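Local coordinates for protein putative efflux transporter (Bacteroides eggerthii, PDB 4L8J) that probably serves as a periplasmic adaptor (membrane-fusion) subunit of an HlyD-family efflux system, linking an inner-membrane transporter to an outer-membrane channel, at residues V50-A64 with T129-R142. Residues are numbered along the deposited sequence; the frame is centred on the assembly and turned at random.
Sequences VVEGQRVKKGQLIAA and TKLLAPFDGSIETR
The guanidinium of R142 meets V50 O at its edge: NH1 donates over 2.6 Å, with the oxygen 14° out of the guanidinium plane, while V51 CG1 approaches obliquely and NH2 is hydrogen-bonded to a glycerol that probably comes from the crystallisation liquor. These contacts belong to the barrel-sandwich hybrid domain, whose helical hairpin, 68-95 and 102-127, is inserted between the two segments. The E52 carboxylate receives the R142 backbone N on the anti side of OE2, tilted out of the carboxylate plane, at 3.1 Å in an almost straight bond (178°). The D136 carboxylate is gripped through both oxygens: K57 NZ forms a salt bridge on the syn side of OD2 at 2.8 Å, and K58 N bonds to the anti side of OD1, also at 2.8 Å, both donors standing out of its plane. With CG beside its own backbone N (chi1 -72°), D136 holds this carboxylate against the start of the K57-Q60 turn. Replacing D136 by an alanine removes both acceptors, and would probably leave K57 NZ without its counter-charge and K58 N without its partner.

Antiparallel bridges place V56 with G137 in one sheet and L61 with L132 in the other. Between the sheets, I62 CD1 and I139 CD1 meet tip to tip at 3.8 Å, and V56 CG2 packs on A133 CB, likewise at 3.8 Å; L37 of strand 34-38 also touches I62. G53 and G59 hold backbone angles of the type II turns that call for glycine. At the classic bulge L131 O accepts two amides, I62 N at 2.9 Å and, weakly, A63 N at 3.4 Å.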
loop_
_atom_site.group_PDB
_atom_site.type_symbol
_atom_site.label_atom_id
_atom_site.label_comp_id
_atom_site.label_asym_id
_atom_site.label_seq_id
_atom_site.Cartn_x
_atom_site.Cartn_y
_atom_site.Cartn_z
ATOM N N VAL A 50 -14.397 -61.777 -22.322
ATOM C CA VAL A 50 -14.168 -60.723 -21.319
ATOM C C VAL A 50 -14.763 -61.108 -19.944
ATOM O O VAL A 50 -15.684 -61.923 -19.862
ATOM C CB VAL A 50 -14.697 -59.347 -21.805
ATOM C CG1 VAL A 50 -13.875 -58.840 -22.999
ATOM C CG2 VAL A 50 -16.191 -59.407 -22.162
ATOM N N VAL A 51 -14.212 -60.524 -18.874
ATOM C CA VAL A 51 -14.645 -60.731 -17.484
ATOM C C VAL A 51 -14.995 -59.377 -16.864
ATOM O O VAL A 51 -14.565 -58.330 -17.374
ATOM C CB VAL A 51 -13.594 -61.477 -16.598
ATOM C CG1 VAL A 51 -13.345 -62.894 -17.095
ATOM C CG2 VAL A 51 -12.286 -60.687 -16.460
ATOM N N GLU A 52 -15.743 -59.402 -15.746
ATOM C CA GLU A 52 -16.100 -58.191 -14.987
ATOM C C GLU A 52 -14.855 -57.536 -14.425
ATOM O O GLU A 52 -13.993 -58.223 -13.875
ATOM C CB GLU A 52 -17.070 -58.524 -13.847
ATOM C CG GLU A 52 -18.487 -58.747 -14.350
ATOM C CD GLU A 52 -19.531 -59.008 -13.285
ATOM O OE1 GLU A 52 -19.288 -58.663 -12.104
ATOM O OE2 GLU A 52 -20.602 -59.554 -13.637
ATOM N N GLY A 53 -14.751 -56.232 -14.619
ATOM C CA GLY A 53 -13.615 -55.434 -14.161
ATOM C C GLY A 53 -12.542 -55.242 -15.212
ATOM O O GLY A 53 -11.643 -54.413 -15.039
ATOM N N GLN A 54 -12.621 -56.013 -16.314
ATOM C CA GLN A 54 -11.663 -55.937 -17.407
ATOM C C GLN A 54 -11.798 -54.623 -18.155
ATOM O O GLN A 54 -12.908 -54.140 -18.417
ATOM C CB GLN A 54 -11.841 -57.120 -18.370
ATOM C CG GLN A 54 -10.853 -57.158 -19.551
ATOM C CD GLN A 54 -10.930 -58.468 -20.284
ATOM O OE1 GLN A 54 -11.565 -59.425 -19.824
ATOM N NE2 GLN A 54 -10.280 -58.544 -21.443
ATOM N N ARG A 55 -10.647 -54.058 -18.507
ATOM C CA ARG A 55 -10.552 -52.830 -19.282
ATOM C C ARG A 55 -10.386 -53.225 -20.730
ATOM O O ARG A 55 -9.504 -54.019 -21.066
ATOM C CB ARG A 55 -9.389 -51.951 -18.770
ATOM C CG ARG A 55 -9.592 -51.485 -17.323
ATOM C CD ARG A 55 -8.410 -50.714 -16.759
ATOM N NE ARG A 55 -8.557 -50.499 -15.317
ATOM C CZ ARG A 55 -8.121 -51.336 -14.378
ATOM N NH1 ARG A 55 -7.493 -52.459 -14.717
ATOM N NH2 ARG A 55 -8.308 -51.060 -13.094
ATOM N N VAL A 56 -11.299 -52.754 -21.569
ATOM C CA VAL A 56 -11.323 -53.064 -22.988
ATOM C C VAL A 56 -11.144 -51.780 -23.803
ATOM O O VAL A 56 -11.388 -50.680 -23.310
ATOM C CB VAL A 56 -12.582 -53.862 -23.429
ATOM C CG1 VAL A 56 -12.700 -55.170 -22.671
ATOM C CG2 VAL A 56 -13.862 -53.042 -23.309
ATOM N N LYS A 57 -10.699 -51.949 -25.046
ATOM C CA LYS A 57 -10.482 -50.890 -26.020
ATOM C C LYS A 57 -11.585 -50.929 -27.072
ATOM O O LYS A 57 -12.152 -51.987 -27.318
ATOM C CB LYS A 57 -9.100 -51.081 -26.698
ATOM C CG LYS A 57 -7.879 -50.953 -25.755
ATOM C CD LYS A 57 -7.568 -49.503 -25.308
ATOM C CE LYS A 57 -6.848 -48.675 -26.358
ATOM N NZ LYS A 57 -6.636 -47.268 -25.918
ATOM N N LYS A 58 -11.862 -49.784 -27.731
ATOM C CA LYS A 58 -12.826 -49.699 -28.820
ATOM C C LYS A 58 -12.447 -50.737 -29.886
ATOM O O LYS A 58 -11.260 -50.879 -30.198
ATOM C CB LYS A 58 -12.835 -48.267 -29.407
ATOM C CG LYS A 58 -13.684 -48.119 -30.669
ATOM C CD LYS A 58 -13.624 -46.728 -31.273
ATOM C CE LYS A 58 -14.449 -46.656 -32.533
ATOM N NZ LYS A 58 -14.725 -45.249 -32.925
ATOM N N GLY A 59 -13.437 -51.499 -30.366
ATOM C CA GLY A 59 -13.235 -52.533 -31.381
ATOM C C GLY A 59 -12.928 -53.923 -30.860
ATOM O O GLY A 59 -13.013 -54.899 -31.618
ATOM N N GLN A 60 -12.540 -54.025 -29.570
ATOM C CA GLN A 60 -12.213 -55.309 -28.931
ATOM C C GLN A 60 -13.447 -56.214 -28.859
ATOM O O GLN A 60 -14.553 -55.715 -28.646
ATOM C CB GLN A 60 -11.647 -55.079 -27.536
ATOM C CG GLN A 60 -11.080 -56.327 -26.861
ATOM C CD GLN A 60 -10.313 -56.012 -25.615
ATOM O OE1 GLN A 60 -9.855 -54.887 -25.393
ATOM N NE2 GLN A 60 -10.080 -57.027 -24.812
ATOM N N LEU A 61 -13.249 -57.540 -29.029
ATOM C CA LEU A 61 -14.345 -58.502 -28.982
ATOM C C LEU A 61 -14.928 -58.611 -27.561
ATOM O O LEU A 61 -14.194 -58.737 -26.599
ATOM C CB LEU A 61 -13.877 -59.896 -29.486
ATOM C CG LEU A 61 -14.933 -61.006 -29.600
ATOM C CD1 LEU A 61 -15.983 -60.680 -30.651
ATOM C CD2 LEU A 61 -14.288 -62.322 -29.941
ATOM N N ILE A 62 -16.253 -58.517 -27.452
ATOM C CA ILE A 62 -16.987 -58.676 -26.185
ATOM C C ILE A 62 -17.602 -60.057 -26.151
ATOM O O ILE A 62 -17.530 -60.750 -25.137
ATOM C CB ILE A 62 -18.097 -57.582 -26.039
ATOM C CG1 ILE A 62 -17.500 -56.153 -25.996
ATOM C CG2 ILE A 62 -18.997 -57.889 -24.804
ATOM C CD1 ILE A 62 -16.670 -55.864 -24.752
ATOM N N ALA A 63 -18.248 -60.442 -27.268
ATOM C CA ALA A 63 -18.943 -61.720 -27.370
ATOM C C ALA A 63 -19.176 -62.071 -28.817
ATOM O O ALA A 63 -19.184 -61.184 -29.661
ATOM C CB ALA A 63 -20.278 -61.669 -26.620
ATOM N N ALA A 64 -19.347 -63.364 -29.110
ATOM C CA ALA A 64 -19.660 -63.810 -30.470
ATOM C C ALA A 64 -20.726 -64.870 -30.426
ATOM O O ALA A 64 -20.722 -65.700 -29.519
ATOM C CB ALA A 64 -18.417 -64.351 -31.172
ATOM N N THR A 129 -22.392 -60.889 -35.948
ATOM C CA THR A 129 -22.163 -62.112 -35.142
ATOM C C THR A 129 -21.061 -61.851 -34.097
ATOM O O THR A 129 -20.956 -62.589 -33.123
ATOM C CB THR A 129 -21.814 -63.322 -36.014
ATOM O OG1 THR A 129 -20.627 -63.068 -36.775
ATOM C CG2 THR A 129 -22.959 -63.763 -36.909
ATOM N N LYS A 130 -20.256 -60.790 -34.283
ATOM C CA LYS A 130 -19.210 -60.388 -33.331
ATOM C C LYS A 130 -19.611 -59.089 -32.693
ATOM O O LYS A 130 -19.765 -58.091 -33.398
ATOM C CB LYS A 130 -17.828 -60.247 -34.017
ATOM C CG LYS A 130 -17.382 -61.500 -34.783
ATOM C CD LYS A 130 -16.108 -62.081 -34.240
ATOM C CE LYS A 130 -15.760 -63.411 -34.867
ATOM N NZ LYS A 130 -15.043 -63.239 -36.155
ATOM N N LEU A 131 -19.843 -59.092 -31.373
ATOM C CA LEU A 131 -20.208 -57.864 -30.661
ATOM C C LEU A 131 -18.912 -57.196 -30.174
ATOM O O LEU A 131 -18.123 -57.834 -29.494
ATOM C CB LEU A 131 -21.168 -58.199 -29.510
ATOM C CG LEU A 131 -21.582 -57.078 -28.549
ATOM C CD1 LEU A 131 -22.345 -55.966 -29.281
ATOM C CD2 LEU A 131 -22.418 -57.662 -27.402
ATOM N N LEU A 132 -18.657 -55.960 -30.591
ATOM C CA LEU A 132 -17.410 -55.256 -30.264
ATOM C C LEU A 132 -17.638 -54.086 -29.314
ATOM O O LEU A 132 -18.756 -53.571 -29.243
ATOM C CB LEU A 132 -16.742 -54.744 -31.563
ATOM C CG LEU A 132 -16.611 -55.746 -32.736
ATOM C CD1 LEU A 132 -16.042 -55.063 -33.954
ATOM C CD2 LEU A 132 -15.744 -56.963 -32.375
ATOM N N ALA A 133 -16.588 -53.665 -28.581
ATOM C CA ALA A 133 -16.689 -52.527 -27.677
ATOM C C ALA A 133 -16.821 -51.235 -28.504
ATOM O O ALA A 133 -15.985 -50.992 -29.385
ATOM C CB ALA A 133 -15.479 -52.465 -26.750
ATOM N N PRO A 134 -17.900 -50.444 -28.312
ATOM C CA PRO A 134 -18.077 -49.228 -29.138
ATOM C C PRO A 134 -17.123 -48.085 -28.717
ATOM O O PRO A 134 -16.944 -47.116 -29.476
ATOM C CB PRO A 134 -19.549 -48.871 -28.911
ATOM C CG PRO A 134 -19.828 -49.336 -27.520
ATOM C CD PRO A 134 -18.997 -50.597 -27.332
ATOM N N PHE A 135 -16.510 -48.202 -27.521
ATOM C CA PHE A 135 -15.529 -47.249 -26.969
ATOM C C PHE A 135 -14.641 -47.932 -25.917
ATOM O O PHE A 135 -15.001 -49.004 -25.406
ATOM C CB PHE A 135 -16.229 -46.003 -26.343
ATOM C CG PHE A 135 -17.413 -46.308 -25.452
ATOM C CD1 PHE A 135 -17.232 -46.817 -24.177
ATOM C CD2 PHE A 135 -18.712 -46.136 -25.913
ATOM C CE1 PHE A 135 -18.324 -47.149 -23.381
ATOM C CE2 PHE A 135 -19.805 -46.454 -25.105
ATOM C CZ PHE A 135 -19.601 -46.954 -23.845
ATOM N N ASP A 136 -13.498 -47.284 -25.559
ATOM C CA ASP A 136 -12.607 -47.743 -24.484
ATOM C C ASP A 136 -13.395 -47.714 -23.190
ATOM O O ASP A 136 -14.025 -46.696 -22.886
ATOM C CB ASP A 136 -11.363 -46.831 -24.371
ATOM C CG ASP A 136 -10.335 -46.939 -25.478
ATOM O OD1 ASP A 136 -10.653 -47.526 -26.534
ATOM O OD2 ASP A 136 -9.218 -46.406 -25.303
ATOM N N GLY A 137 -13.439 -48.828 -22.474
ATOM C CA GLY A 137 -14.201 -48.871 -21.236
ATOM C C GLY A 137 -13.898 -50.048 -20.350
ATOM O O GLY A 137 -12.920 -50.769 -20.567
ATOM N N SER A 138 -14.732 -50.235 -19.334
ATOM C CA SER A 138 -14.562 -51.325 -18.404
ATOM C C SER A 138 -15.869 -52.093 -18.244
ATOM O O SER A 138 -16.959 -51.505 -18.218
ATOM C CB SER A 138 -14.022 -50.833 -17.063
ATOM O OG SER A 138 -15.012 -50.189 -16.280
ATOM N N ILE A 139 -15.745 -53.422 -18.170
ATOM C CA ILE A 139 -16.884 -54.306 -18.033
ATOM C C ILE A 139 -17.385 -54.198 -16.611
ATOM O O ILE A 139 -16.763 -54.724 -15.684
ATOM C CB ILE A 139 -16.560 -55.776 -18.451
ATOM C CG1 ILE A 139 -15.837 -55.871 -19.823
ATOM C CG2 ILE A 139 -17.789 -56.690 -18.333
ATOM C CD1 ILE A 139 -16.549 -55.259 -21.053
ATOM N N GLU A 140 -18.499 -53.486 -16.443
ATOM C CA GLU A 140 -19.119 -53.326 -15.135
ATOM C C GLU A 140 -19.853 -54.600 -14.777
ATOM O O GLU A 140 -19.723 -55.071 -13.663
ATOM C CB GLU A 140 -20.061 -52.103 -15.109
ATOM C CG GLU A 140 -20.339 -51.588 -13.702
ATOM C CD GLU A 140 -21.400 -50.508 -13.599
ATOM O OE1 GLU A 140 -22.601 -50.830 -13.757
ATOM O OE2 GLU A 140 -21.031 -49.343 -13.325
ATOM N N THR A 141 -20.600 -55.182 -15.724
ATOM C CA THR A 141 -21.358 -56.405 -15.465
ATOM C C THR A 141 -21.442 -57.297 -16.705
ATOM O O THR A 141 -21.648 -56.814 -17.815
ATOM C CB THR A 141 -22.807 -56.064 -14.972
ATOM O OG1 THR A 141 -22.783 -54.996 -14.027
ATOM C CG2 THR A 141 -23.528 -57.258 -14.355
ATOM N N ARG A 142 -21.326 -58.601 -16.484
ATOM C CA ARG A 142 -21.516 -59.651 -17.465
ATOM C C ARG A 142 -22.924 -60.209 -17.230
ATOM O O ARG A 142 -23.177 -60.807 -16.174
ATOM C CB ARG A 142 -20.436 -60.716 -17.295
ATOM C CG ARG A 142 -20.192 -61.522 -18.535
ATOM C CD ARG A 142 -18.821 -62.114 -18.450
ATOM N NE ARG A 142 -18.896 -63.511 -18.063
ATOM C CZ ARG A 142 -18.053 -64.444 -18.482
ATOM N NH1 ARG A 142 -17.030 -64.123 -19.267
ATOM N NH2 ARG A 142 -18.211 -65.699 -18.106
#